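Local coordinates for protein fatty acid amide hydrolase (Candida albicans, PDB 6KVR) that probably hydrolyses the amide bond of monocarboxylic (fatty) acid amides to a monocarboxylate and ammonium, at residues Arg301-Asp305 and Gly567-Tyr571; Val366-Leu370 and Ile562-Leu566. One frame throughout, in Å; residues are numbered along the deposited sequence.

In the fold
Contacts 1 and 2 both involve the last residues of the chain and lie about 14 Å apart between centres. Along the sequence the order is 301-305, 366-370, 562-566 and 567-571, so contact 2 falls within the span that contact 1 closes. Helix 552-565 packs on helix 357-372 in contact 2. The tail after it then runs to the start of helix 303-317 in contact 1. Val568 N probably donates to Val563 O at 3.0 Å, and Ile303 packs on Val563. Both contacts also touch strand 494-499 of the mixed sheet. They join the C-terminus to the amidase fold, away from the predicted catalytic residues.

Contact 1: residues Arg301-Asp305 and Gly567-Tyr571; sequences RSIDD and GVDLY
The Tyr571 ring points its edge at the Arg301 guanidinium. CD1 of Tyr571 lies over the centre of one guanidinium face, 3.5 Å above its plane, and Arg301 NH2 sits in the plane of the ring at its edge. Ser302 CB also lies near the ring plane, at the edge. The guanidinium and ring planes are 72° apart, so this is an edge-on approach and not a stack. The site is the C-terminal tail of the chain against the N-cap of helix 303-317, in the amidase fold. Ser302 is the N-cap residue. Its OG takes a weak capping bond from Asp305 N (3.3 Å) and gives a weak one to Tyr571 OH (3.2 Å). With chi1 at 72° the hydroxyl comes within range of both partners. Leu570 lays its CB 3.6 Å from Arg301 O. Its own carbonyl receives a weak, bent bond from Arg301 NH1, with an N-H...O angle of 124°. The firmer partner of that nitrogen is Asp83, in a salt bridge. Asp305 is likewise held from outside, by Ala86 N on OD1 and Thr87 on OD2. One water joins the two segments. It accepts from Arg301 N (2.9 Å) and from Tyr571 OH (2.8 Å), and donates to Asp305 OD1 at 2.8 Å.

Contact 2: residues Val366-Leu370 and Ile562-Leu566; sequences VVEKL and IVDLL
Leu565 has its CG anti to the backbone N (chi1 169°), which places CD2 against Lys369 and Leu370 of the facing helix. Lys369 also has CG anti to N, and its chain then bends at chi2 (86°) and again at chi4. The Leu565 and Lys369 side chains run antiparallel, alongside one another. Lys369 CG meets Leu565 CD2 at 3.8 Å, and farther out NZ comes to 3.9 Å from Leu565 CD1. The CG of the lysine packs on both Leu565 and Leu566, while NZ only lies beside Leu565 CD1. Leu565 CD2 touches both Lys369 O and Leu370 CD2, each at 3.8 Å. Leu370 CD2 also reaches Ile562 CG1 at 4.1 Å, one turn before Leu566. Leu566 fills the other end. Its CD1 lies 3.9 Å from Val366 CG2, the two side chains lying roughly perpendicular, while its CD2 packs on Lys369 CG at 4.0 Å. The contact is apolar helix-helix packing, with the lysine at its exposed border. It joins helix 357-372 to the C-terminal end of helix 552-565. Both helices rest on the mixed sheet: Val366 touches strands 462-466, 494-499 and 540-546, Leu370 touches 462-466, Leu566 touches 494-499, and Ile562 touches 494-499 and 540-546.

Contact 1: residues Arg301-Asp305 and Gly567-Tyr571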
loop_
_atom_site.group_PDB
_atom_site.type_symbol
_atom_site.label_atom_id
_atom_site.label_comp_id
_atom_site.label_asym_id
_atom_site.label_seq_id
_atom_site.Cartn_x
_atom_site.Cartn_y
_atom_site.Cartn_z
ATOM N N ARG A 301 -26.863 9.108 7.323
ATOM C CA ARG A 301 -27.568 10.372 7.202
ATOM C C ARG A 301 -26.987 11.460 8.093
ATOM O O ARG A 301 -27.620 12.508 8.251
ATOM C CB ARG A 301 -29.056 10.176 7.483
ATOM C CG ARG A 301 -29.746 9.391 6.367
ATOM C CD ARG A 301 -31.244 9.498 6.473
ATOM N NE ARG A 301 -31.703 8.769 7.643
ATOM C CZ ARG A 301 -32.827 9.037 8.292
ATOM N NH1 ARG A 301 -33.660 9.983 7.872
ATOM N NH2 ARG A 301 -33.120 8.342 9.388
ATOM N N SER A 302 -25.795 11.252 8.661
ATOM C CA SER A 302 -25.079 12.341 9.312
ATOM C C SER A 302 -23.576 12.079 9.272
ATOM O O SER A 302 -23.125 10.931 9.246
ATOM C CB SER A 302 -25.535 12.545 10.763
ATOM O OG SER A 302 -25.085 11.500 11.594
ATOM N N ILE A 303 -22.804 13.163 9.276
ATOM C CA ILE A 303 -21.354 13.023 9.260
ATOM C C ILE A 303 -20.841 12.449 10.578
ATOM O O ILE A 303 -19.869 11.683 10.579
ATOM C CB ILE A 303 -20.703 14.372 8.919
ATOM C CG1 ILE A 303 -21.384 14.947 7.679
ATOM C CG2 ILE A 303 -19.190 14.224 8.738
ATOM C CD1 ILE A 303 -20.925 14.334 6.378
ATOM N N ASP A 304 -21.473 12.795 11.710
ATOM C CA ASP A 304 -21.140 12.162 12.989
ATOM C C ASP A 304 -21.128 10.646 12.868
ATOM O O ASP A 304 -20.254 9.970 13.425
ATOM C CB ASP A 304 -22.156 12.530 14.080
ATOM C CG ASP A 304 -22.334 14.017 14.266
ATOM O OD1 ASP A 304 -21.443 14.797 13.867
ATOM O OD2 ASP A 304 -23.390 14.396 14.826
ATOM N N ASP A 305 -22.118 10.099 12.169
ATOM C CA ASP A 305 -22.243 8.655 12.041
ATOM C C ASP A 305 -21.089 8.069 11.227
ATOM O O ASP A 305 -20.455 7.098 11.659
ATOM C CB ASP A 305 -23.608 8.338 11.439
ATOM C CG ASP A 305 -24.722 8.495 12.469
ATOM O OD1 ASP A 305 -25.869 8.103 12.198
ATOM O OD2 ASP A 305 -24.409 8.979 13.599
ATOM N N GLY A 567 -26.832 24.062 6.809
ATOM C CA GLY A 567 -28.102 23.711 7.408
ATOM C C GLY A 567 -28.657 22.367 6.988
ATOM O O GLY A 567 -29.878 22.173 7.023
ATOM N N VAL A 568 -27.800 21.421 6.612
ATOM C CA VAL A 568 -28.277 20.130 6.128
ATOM C C VAL A 568 -28.647 19.246 7.316
ATOM O O VAL A 568 -27.794 18.909 8.145
ATOM C CB VAL A 568 -27.224 19.454 5.236
ATOM C CG1 VAL A 568 -27.677 18.049 4.858
ATOM C CG2 VAL A 568 -26.965 20.306 3.985
ATOM N N ASP A 569 -29.924 18.874 7.405
ATOM C CA ASP A 569 -30.416 17.955 8.435
ATOM C C ASP A 569 -31.269 16.909 7.720
ATOM O O ASP A 569 -32.436 17.160 7.417
ATOM C CB ASP A 569 -31.210 18.694 9.527
ATOM C CG ASP A 569 -31.356 17.871 10.835
ATOM O OD1 ASP A 569 -31.489 16.621 10.773
ATOM O OD2 ASP A 569 -31.316 18.480 11.934
ATOM N N LEU A 570 -30.682 15.740 7.451
ATOM C CA LEU A 570 -31.351 14.678 6.709
ATOM C C LEU A 570 -32.372 13.934 7.544
ATOM O O LEU A 570 -33.180 13.185 6.980
ATOM C CB LEU A 570 -30.329 13.678 6.151
ATOM C CG LEU A 570 -29.248 14.298 5.259
ATOM C CD1 LEU A 570 -28.462 13.225 4.537
ATOM C CD2 LEU A 570 -29.909 15.233 4.275
ATOM N N TYR A 571 -32.351 14.121 8.857
ATOM C CA TYR A 571 -33.389 13.599 9.738
ATOM C C TYR A 571 -34.610 14.522 9.721
ATOM O O TYR A 571 -35.603 14.256 10.399
ATOM C CB TYR A 571 -32.832 13.437 11.159
ATOM C CG TYR A 571 -31.561 12.615 11.191
ATOM C CD1 TYR A 571 -31.584 11.256 10.875
ATOM C CD2 TYR A 571 -30.339 13.194 11.515
ATOM C CE1 TYR A 571 -30.427 10.489 10.902
ATOM C CE2 TYR A 571 -29.164 12.435 11.536
ATOM C CZ TYR A 571 -29.221 11.082 11.227
ATOM O OH TYR A 571 -28.076 10.321 11.242
HETATM O O HOH W 1 -27.571 7.912 9.923
#

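Contact 2: residues Val366-Leu370 and Ile562-Leu566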
loop_
_atom_site.group_PDB
_atom_site.type_symbol
_atom_site.label_atom_id
_atom_site.label_comp_id
_atom_site.label_asym_id
_atom_site.label_seq_id
_atom_site.Cartn_x
_atom_site.Cartn_y
_atom_site.Cartn_z
ATOM N N VAL A 366 -22.974 26.560 -3.090
ATOM C CA VAL A 366 -22.146 26.136 -1.961
ATOM C C VAL A 366 -20.866 26.964 -1.904
ATOM O O VAL A 366 -20.426 27.380 -0.825
ATOM C CB VAL A 366 -21.871 24.620 -2.040
ATOM C CG1 VAL A 366 -20.735 24.201 -1.097
ATOM C CG2 VAL A 366 -23.144 23.842 -1.711
ATOM N N VAL A 367 -20.264 27.239 -3.063
ATOM C CA VAL A 367 -19.065 28.072 -3.099
ATOM C C VAL A 367 -19.356 29.453 -2.514
ATOM O O VAL A 367 -18.555 29.998 -1.744
ATOM C CB VAL A 367 -18.519 28.168 -4.535
ATOM C CG1 VAL A 367 -17.482 29.276 -4.633
ATOM C CG2 VAL A 367 -17.909 26.827 -4.978
ATOM N N GLU A 368 -20.510 30.033 -2.850
ATOM C CA GLU A 368 -20.791 31.381 -2.366
ATOM C C GLU A 368 -21.035 31.378 -0.861
ATOM O O GLU A 368 -20.588 32.282 -0.146
ATOM C CB GLU A 368 -21.971 31.976 -3.137
ATOM C CG GLU A 368 -21.605 32.344 -4.586
ATOM C CD GLU A 368 -20.546 33.460 -4.678
ATOM O OE1 GLU A 368 -19.513 33.279 -5.371
ATOM O OE2 GLU A 368 -20.747 34.528 -4.054
ATOM N N LYS A 369 -21.690 30.339 -0.359
ATOM C CA LYS A 369 -21.856 30.173 1.077
ATOM C C LYS A 369 -20.510 30.029 1.796
ATOM O O LYS A 369 -20.318 30.569 2.893
ATOM C CB LYS A 369 -22.737 28.962 1.306
ATOM C CG LYS A 369 -23.474 28.983 2.602
ATOM C CD LYS A 369 -24.804 29.751 2.471
ATOM C CE LYS A 369 -25.508 29.912 3.815
ATOM N NZ LYS A 369 -24.584 30.582 4.806
ATOM N N LEU A 370 -19.572 29.284 1.204
ATOM C CA LEU A 370 -18.246 29.135 1.803
ATOM C C LEU A 370 -17.486 30.452 1.785
ATOM O O LEU A 370 -16.829 30.823 2.764
ATOM C CB LEU A 370 -17.435 28.074 1.053
ATOM C CG LEU A 370 -17.805 26.601 1.206
ATOM C CD1 LEU A 370 -16.926 25.775 0.271
ATOM C CD2 LEU A 370 -17.650 26.167 2.671
ATOM N N ILE A 562 -19.069 21.997 7.096
ATOM C CA ILE A 562 -19.732 22.459 5.876
ATOM C C ILE A 562 -21.217 22.125 5.913
ATOM O O ILE A 562 -22.061 22.939 5.519
ATOM C CB ILE A 562 -19.047 21.862 4.631
ATOM C CG1 ILE A 562 -17.655 22.464 4.437
ATOM C CG2 ILE A 562 -19.895 22.091 3.393
ATOM C CD1 ILE A 562 -16.969 22.036 3.152
ATOM N N VAL A 563 -21.560 20.920 6.369
ATOM C CA VAL A 563 -22.959 20.521 6.462
ATOM C C VAL A 563 -23.691 21.385 7.481
ATOM O O VAL A 563 -24.891 21.671 7.330
ATOM C CB VAL A 563 -23.043 19.021 6.808
ATOM C CG1 VAL A 563 -24.406 18.654 7.360
ATOM C CG2 VAL A 563 -22.700 18.160 5.582
ATOM N N ASP A 564 -22.987 21.829 8.525
ATOM C CA ASP A 564 -23.607 22.726 9.494
ATOM C C ASP A 564 -23.749 24.130 8.920
ATOM O O ASP A 564 -24.800 24.759 9.070
ATOM C CB ASP A 564 -22.805 22.729 10.794
ATOM C CG ASP A 564 -23.010 21.452 11.605
ATOM O OD1 ASP A 564 -23.803 20.583 11.162
ATOM O OD2 ASP A 564 -22.372 21.303 12.674
ATOM N N LEU A 565 -22.721 24.622 8.226
ATOM C CA LEU A 565 -22.847 25.889 7.513
ATOM C C LEU A 565 -24.052 25.890 6.576
ATOM O O LEU A 565 -24.747 26.906 6.447
ATOM C CB LEU A 565 -21.576 26.173 6.727
ATOM C CG LEU A 565 -21.728 27.334 5.740
ATOM C CD1 LEU A 565 -21.645 28.694 6.465
ATOM C CD2 LEU A 565 -20.738 27.233 4.588
ATOM N N LEU A 566 -24.324 24.757 5.919
ATOM C CA LEU A 566 -25.389 24.682 4.927
ATOM C C LEU A 566 -26.751 24.350 5.517
ATOM O O LEU A 566 -27.736 24.325 4.777
ATOM C CB LEU A 566 -25.048 23.638 3.856
ATOM C CG LEU A 566 -23.898 23.977 2.907
ATOM C CD1 LEU A 566 -23.491 22.766 2.063
ATOM C CD2 LEU A 566 -24.282 25.140 2.023
#